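Local coordinates for protein cystathionine gamma-synthase (Xanthomonas oryzae pv. oryzae KACC 10331, PDB 6LD7) that probably uses pyridoxal 5'-phosphate to form cystathionine from cysteine and an activated homoserine ester, a step on the route to methionine, at residues C[212-217]-C[260-265]; C[69-74]-C[254-259]. The protein carries 1 engineered substitution. All coordinates share one frame; numbering follows the deposited sequence.

Interaction 1: C[212-217]-C[260-265]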
loop_
_atom_site.group_PDB
_atom_site.type_symbol
_atom_site.label_atom_id
_atom_site.label_comp_id
_atom_site.label_asym_id
_atom_site.label_seq_id
_atom_site.Cartn_x
_atom_site.Cartn_y
_atom_site.Cartn_z
ATOM N N ASN C 212 0.389 16.386 -4.021
ATOM C CA ASN C 212 -0.120 14.991 -4.100
ATOM C C ASN C 212 -1.208 14.928 -5.204
ATOM O O ASN C 212 -1.174 14.038 -6.033
ATOM C CB ASN C 212 -0.583 14.457 -2.750
ATOM C CG ASN C 212 -1.184 13.085 -2.917
ATOM O OD1 ASN C 212 -2.405 12.859 -2.719
ATOM N ND2 ASN C 212 -0.338 12.216 -3.402
ATOM N N GLY C 213 -2.190 15.804 -5.129
ATOM C CA GLY C 213 -3.237 16.005 -6.133
ATOM C C GLY C 213 -4.388 15.014 -6.086
ATOM O O GLY C 213 -5.241 15.180 -6.939
ATOM N N HIS C 214 -4.354 13.922 -5.301
ATOM C CA HIS C 214 -5.331 12.799 -5.410
ATOM C C HIS C 214 -6.089 12.586 -4.099
ATOM O O HIS C 214 -6.705 11.566 -3.947
ATOM C CB HIS C 214 -4.593 11.567 -5.915
ATOM C CG HIS C 214 -4.044 11.728 -7.310
ATOM N ND1 HIS C 214 -2.936 12.489 -7.583
ATOM C CD2 HIS C 214 -4.468 11.206 -8.506
ATOM C CE1 HIS C 214 -2.668 12.395 -8.898
ATOM N NE2 HIS C 214 -3.648 11.639 -9.520
ATOM N N SER C 215 -6.016 13.522 -3.151
ATOM C CA SER C 215 -6.897 13.518 -1.958
ATOM C C SER C 215 -6.703 12.248 -1.137
ATOM O O SER C 215 -7.640 11.773 -0.591
ATOM C CB SER C 215 -8.345 13.643 -2.421
ATOM O OG SER C 215 -8.522 14.902 -3.044
ATOM N N ASP C 216 -5.564 11.597 -1.217
ATOM C CA ASP C 216 -5.403 10.317 -0.504
ATOM C C ASP C 216 -4.143 10.329 0.379
ATOM O O ASP C 216 -3.738 9.247 0.738
ATOM C CB ASP C 216 -5.439 9.178 -1.503
ATOM C CG ASP C 216 -4.413 9.218 -2.618
ATOM O OD1 ASP C 216 -3.519 10.157 -2.571
ATOM O OD2 ASP C 216 -4.551 8.354 -3.580
ATOM N N VAL C 217 -3.532 11.491 0.624
ATOM C CA VAL C 217 -2.378 11.641 1.543
ATOM C C VAL C 217 -2.548 12.964 2.253
ATOM O O VAL C 217 -2.854 13.984 1.567
ATOM C CB VAL C 217 -1.055 11.728 0.799
ATOM C CG1 VAL C 217 0.066 12.100 1.748
ATOM C CG2 VAL C 217 -0.715 10.496 0.012
ATOM N N ASP C 260 2.519 19.298 -13.218
ATOM C CA ASP C 260 2.544 20.173 -14.411
ATOM C C ASP C 260 1.348 19.857 -15.314
ATOM O O ASP C 260 0.647 20.786 -15.742
ATOM C CB ASP C 260 3.791 19.945 -15.265
ATOM C CG ASP C 260 3.691 20.613 -16.704
ATOM O OD1 ASP C 260 3.739 21.802 -16.625
ATOM O OD2 ASP C 260 3.596 19.940 -17.934
ATOM N N ALA C 261 1.130 18.597 -15.652
ATOM C CA ALA C 261 0.059 18.176 -16.565
ATOM C C ALA C 261 -1.285 18.486 -15.933
ATOM O O ALA C 261 -2.221 18.884 -16.661
ATOM C CB ALA C 261 0.162 16.719 -16.867
ATOM N N ARG C 262 -1.426 18.276 -14.617
ATOM C CA ARG C 262 -2.671 18.617 -13.912
ATOM C C ARG C 262 -2.914 20.148 -13.927
ATOM O O ARG C 262 -4.047 20.605 -14.293
ATOM C CB ARG C 262 -2.669 18.127 -12.454
ATOM C CG ARG C 262 -2.821 16.610 -12.407
ATOM C CD ARG C 262 -2.855 16.027 -10.990
ATOM N NE ARG C 262 -1.519 16.007 -10.379
ATOM C CZ ARG C 262 -1.160 16.771 -9.348
ATOM N NH1 ARG C 262 -2.000 17.678 -8.862
ATOM N NH2 ARG C 262 0.027 16.597 -8.779
ATOM N N LEU C 263 -1.937 20.919 -13.591
ATOM C CA LEU C 263 -2.093 22.426 -13.485
ATOM C C LEU C 263 -2.441 23.025 -14.873
ATOM O O LEU C 263 -3.136 24.050 -14.929
ATOM C CB LEU C 263 -0.799 23.024 -12.931
ATOM C CG LEU C 263 -0.661 22.861 -11.413
ATOM C CD1 LEU C 263 0.716 23.284 -10.970
ATOM C CD2 LEU C 263 -1.770 23.543 -10.599
ATOM N N ARG C 264 -1.960 22.488 -15.957
ATOM C CA ARG C 264 -2.375 23.051 -17.283
ATOM C C ARG C 264 -3.890 22.944 -17.426
ATOM O O ARG C 264 -4.506 23.906 -17.805
ATOM C CB ARG C 264 -1.758 22.300 -18.436
ATOM C CG ARG C 264 -0.243 22.513 -18.531
ATOM C CD ARG C 264 0.092 21.481 -19.580
ATOM N NE ARG C 264 1.494 21.271 -19.738
ATOM C CZ ARG C 264 2.119 21.264 -20.904
ATOM N NH1 ARG C 264 1.470 21.543 -21.995
ATOM N NH2 ARG C 264 3.413 21.065 -20.947
ATOM N N VAL C 265 -4.490 21.836 -17.026
ATOM C CA VAL C 265 -5.955 21.678 -17.166
ATOM C C VAL C 265 -6.638 22.501 -16.067
ATOM O O VAL C 265 -7.656 23.133 -16.356
ATOM C CB VAL C 265 -6.350 20.207 -17.149
ATOM C CG1 VAL C 265 -7.865 20.085 -17.249
ATOM C CG2 VAL C 265 -5.632 19.440 -18.233
HETATM O O HOH W 1 -4.604 18.097 -8.734
#
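Over one face of the Arg-262 guanidinium lie the CA of Gly-213 and the carbonyl O of Asn-212, while the His-214 ring approaches obliquely, its plane turned 65° from that of the guanidinium. Gly-213 CA comes within 3.4 Å of Arg-262 NH1, and Asn-212 O sits 3.9 Å from Arg-262 NH2, above the plane and toward its rim. Glycine suits this place twice over: its positive phi is one that glycine adopts readily, and without a side chain the backbone can lie close against the flat cation. The imidazole is held by its own loop, since ND1 of His-214 donates to Asn-212 O at 2.8 Å, nearly straight at 166° and in the ring plane. CE1 of the same ring is thereby set 4.1 Å from Arg-262 NE.

In this enzyme of the pyridoxal-phosphate aminotransferase clan, the 212-217 loop closely follows Lys-209, the predicted cofactor lysine, and leads on to strand 220-224 of the large sheet. Arg-262 reaches it from the first turn of helix 259-277 on a chain bent at CG-CD (chi3 -75°). Its nitrogens bond to Thr-258 OG1 and Tyr-210 O, which probably fix the guanidinium's rotation, and an arginine has enough N-H groups to serve both. A water accepts from Arg-262 NH1 at 2.6 Å and makes only a weak bond to Gly-213 O. On the far part of the loop, Asp-216 forms a salt bridge with Arg-254 of the second subunit.

Interaction 2: C[69-74]-C[254-259]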
loop_
_atom_site.group_PDB
_atom_site.type_symbol
_atom_site.label_atom_id
_atom_site.label_comp_id
_atom_site.label_asym_id
_atom_site.label_seq_id
_atom_site.Cartn_x
_atom_site.Cartn_y
_atom_site.Cartn_z
ATOM N N GLY C 69 11.681 14.761 -0.543
ATOM C CA GLY C 69 12.444 15.919 -0.063
ATOM C C GLY C 69 13.303 16.568 -1.110
ATOM O O GLY C 69 13.201 17.809 -1.307
ATOM N N GLU C 70 14.117 15.765 -1.765
ATOM C CA GLU C 70 15.021 16.245 -2.803
ATOM C C GLU C 70 14.223 16.747 -3.996
ATOM O O GLU C 70 14.583 17.807 -4.528
ATOM C CB GLU C 70 15.899 15.147 -3.356
ATOM C CG GLU C 70 17.128 14.897 -2.561
ATOM C CD GLU C 70 17.734 13.534 -2.994
ATOM O OE1 GLU C 70 17.504 13.090 -4.219
ATOM O OE2 GLU C 70 18.324 12.855 -2.108
ATOM N N ALA C 71 13.170 16.056 -4.442
ATOM C CA ALA C 71 12.382 16.570 -5.594
ATOM C C ALA C 71 11.757 17.936 -5.211
ATOM O O ALA C 71 11.845 18.861 -6.030
ATOM C CB ALA C 71 11.299 15.646 -6.019
ATOM N N LEU C 72 11.238 18.105 -3.988
ATOM C CA LEU C 72 10.654 19.414 -3.667
ATOM C C LEU C 72 11.755 20.472 -3.495
ATOM O O LEU C 72 11.503 21.610 -3.893
ATOM C CB LEU C 72 9.773 19.310 -2.443
ATOM C CG LEU C 72 8.518 18.510 -2.671
ATOM C CD1 LEU C 72 7.730 18.504 -1.432
ATOM C CD2 LEU C 72 7.655 19.058 -3.769
ATOM N N ALA C 73 12.907 20.127 -2.918
ATOM C CA ALA C 73 14.021 21.074 -2.783
ATOM C C ALA C 73 14.417 21.574 -4.191
ATOM O O ALA C 73 14.613 22.773 -4.350
ATOM C CB ALA C 73 15.205 20.448 -2.124
ATOM N N GLU C 74 14.551 20.674 -5.143
ATOM C CA GLU C 74 14.910 20.988 -6.548
ATOM C C GLU C 74 13.839 21.880 -7.202
ATOM O O GLU C 74 14.199 22.842 -7.830
ATOM C CB GLU C 74 15.166 19.758 -7.394
ATOM C CG GLU C 74 15.583 20.166 -8.828
ATOM C CD GLU C 74 15.949 19.011 -9.764
ATOM O OE1 GLU C 74 15.903 17.837 -9.305
ATOM O OE2 GLU C 74 16.252 19.264 -10.968
ATOM N N ARG C 254 4.431 10.028 -6.505
ATOM C CA ARG C 254 3.610 9.603 -7.656
ATOM C C ARG C 254 2.709 10.756 -8.128
ATOM O O ARG C 254 2.633 11.054 -9.334
ATOM C CB ARG C 254 2.784 8.398 -7.274
ATOM C CG ARG C 254 2.204 7.655 -8.474
ATOM C CD ARG C 254 1.299 6.546 -7.986
ATOM N NE ARG C 254 1.054 5.463 -8.897
ATOM C CZ ARG C 254 -0.058 5.285 -9.574
ATOM N NH1 ARG C 254 -1.089 6.098 -9.433
ATOM N NH2 ARG C 254 -0.219 4.173 -10.225
ATOM N N GLY C 255 1.990 11.389 -7.212
ATOM C CA GLY C 255 1.178 12.526 -7.622
ATOM C C GLY C 255 2.007 13.662 -8.209
ATOM O O GLY C 255 1.553 14.227 -9.187
ATOM N N LEU C 256 3.186 13.980 -7.671
ATOM C CA LEU C 256 4.013 15.114 -8.127
ATOM C C LEU C 256 4.284 14.969 -9.607
ATOM O O LEU C 256 4.581 15.998 -10.270
ATOM C CB LEU C 256 5.382 15.053 -7.483
ATOM C CG LEU C 256 6.095 16.289 -7.068
ATOM C CD1 LEU C 256 7.565 16.062 -6.882
ATOM C CD2 LEU C 256 5.749 17.552 -7.745
ATOM N N ARG C 257 4.539 13.737 -10.050
ATOM C CA ARG C 257 4.899 13.493 -11.460
ATOM C C ARG C 257 3.892 14.107 -12.459
ATOM O O ARG C 257 4.300 14.287 -13.619
ATOM C CB ARG C 257 5.005 11.971 -11.673
ATOM C CG ARG C 257 6.215 11.436 -10.906
ATOM C CD ARG C 257 6.625 10.035 -11.348
ATOM N NE ARG C 257 7.846 9.542 -10.704
ATOM C CZ ARG C 257 7.844 8.794 -9.600
ATOM N NH1 ARG C 257 6.733 8.605 -8.892
ATOM N NH2 ARG C 257 8.972 8.272 -9.183
ATOM N N THR C 258 2.617 14.248 -12.099
ATOM C CA THR C 258 1.619 14.816 -12.997
ATOM C C THR C 258 1.283 16.255 -12.594
ATOM O O THR C 258 0.298 16.736 -13.114
ATOM C CB THR C 258 0.369 13.946 -13.045
ATOM O OG1 THR C 258 -0.139 13.912 -11.703
ATOM C CG2 THR C 258 0.696 12.590 -13.665
ATOM N N LEU C 259 2.050 16.908 -11.724
ATOM C CA LEU C 259 1.650 18.258 -11.204
ATOM C C LEU C 259 1.540 19.263 -12.382
ATOM O O LEU C 259 0.598 20.069 -12.426
ATOM C CB LEU C 259 2.696 18.749 -10.192
ATOM C CG LEU C 259 2.508 20.148 -9.653
ATOM C CD1 LEU C 259 1.175 20.303 -8.955
ATOM C CD2 LEU C 259 3.620 20.496 -8.713
#
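Leu-256 points its CD1 methyl almost end-on at the CB of Ala-71, 3.9 Å away, with the CG-CD1 bond very nearly in line with the gap. Leu-72 reaches the same methyl from another direction: its CD2 lies 4.3 Å from Leu-256 CD1, roughly at right angles to the approach of Ala-71, and it meets that methyl with its flank, its own CG-CD2 bond directed well aside. One leucine methyl therefore meets an alanine and a second leucine, neighbours in sequence on helix 63-76, from two directions, and the attraction is purely apolar.

The residue types match the spacing. The CA atoms of Ala-71 and Leu-256 stand 8.9 Å apart, a gap bridged by the single methyl of alanine together with the longer leucine chain. In Leu-256 the outer torsion extends CD1 away from CA (chi2 -161°), which carries this methyl toward helix 63-76, although chi1 is -143°, well off a staggered value. Leu-72 likewise extends its CD1 branch, but here CD2, the branch folded back, does the touching.

Leu-256 also starts a type I turn that runs to Leu-259, whose N bonds to Leu-256 O at 3.1 Å. The chain thus turns from helix 246-256 into helix 259-277 just beyond the contact, with Thr-258 at the N-cap position of the second helix. Around this pairing, Leu-256 rests on Ala-20 of helix 16-21, Ala-71 touches Ala-23, and Leu-72 packs on Ile-211. The pairing joins helix 246-256 to helix 63-76, which precedes strand 80-84, outermost in the seven-stranded sheet within this chain, with the N-terminal helix 16-21 alongside.

Overall arrangement
Both contacts are buried, about 11 Å apart between centres, and both reach the second subunit. Interaction 2 is a small helix-to-helix meeting of methyl groups, whereas interaction 1 sets a charged guanidinium against the backbone and imidazole of a loop, where polar groups are plentiful. They share the junction between two consecutive helices, 246-256 and 259-277: one contact uses the end of the first, the other the start of the second. Arg-262 ties them directly, its NH2 probably hydrogen-bonded to Gly-255 O at 2.8 Å, and His-214 CE1 packs against Gly-255 CA. Oily and polar chemistry thus anchor the same helix junction to two different parts of the fold.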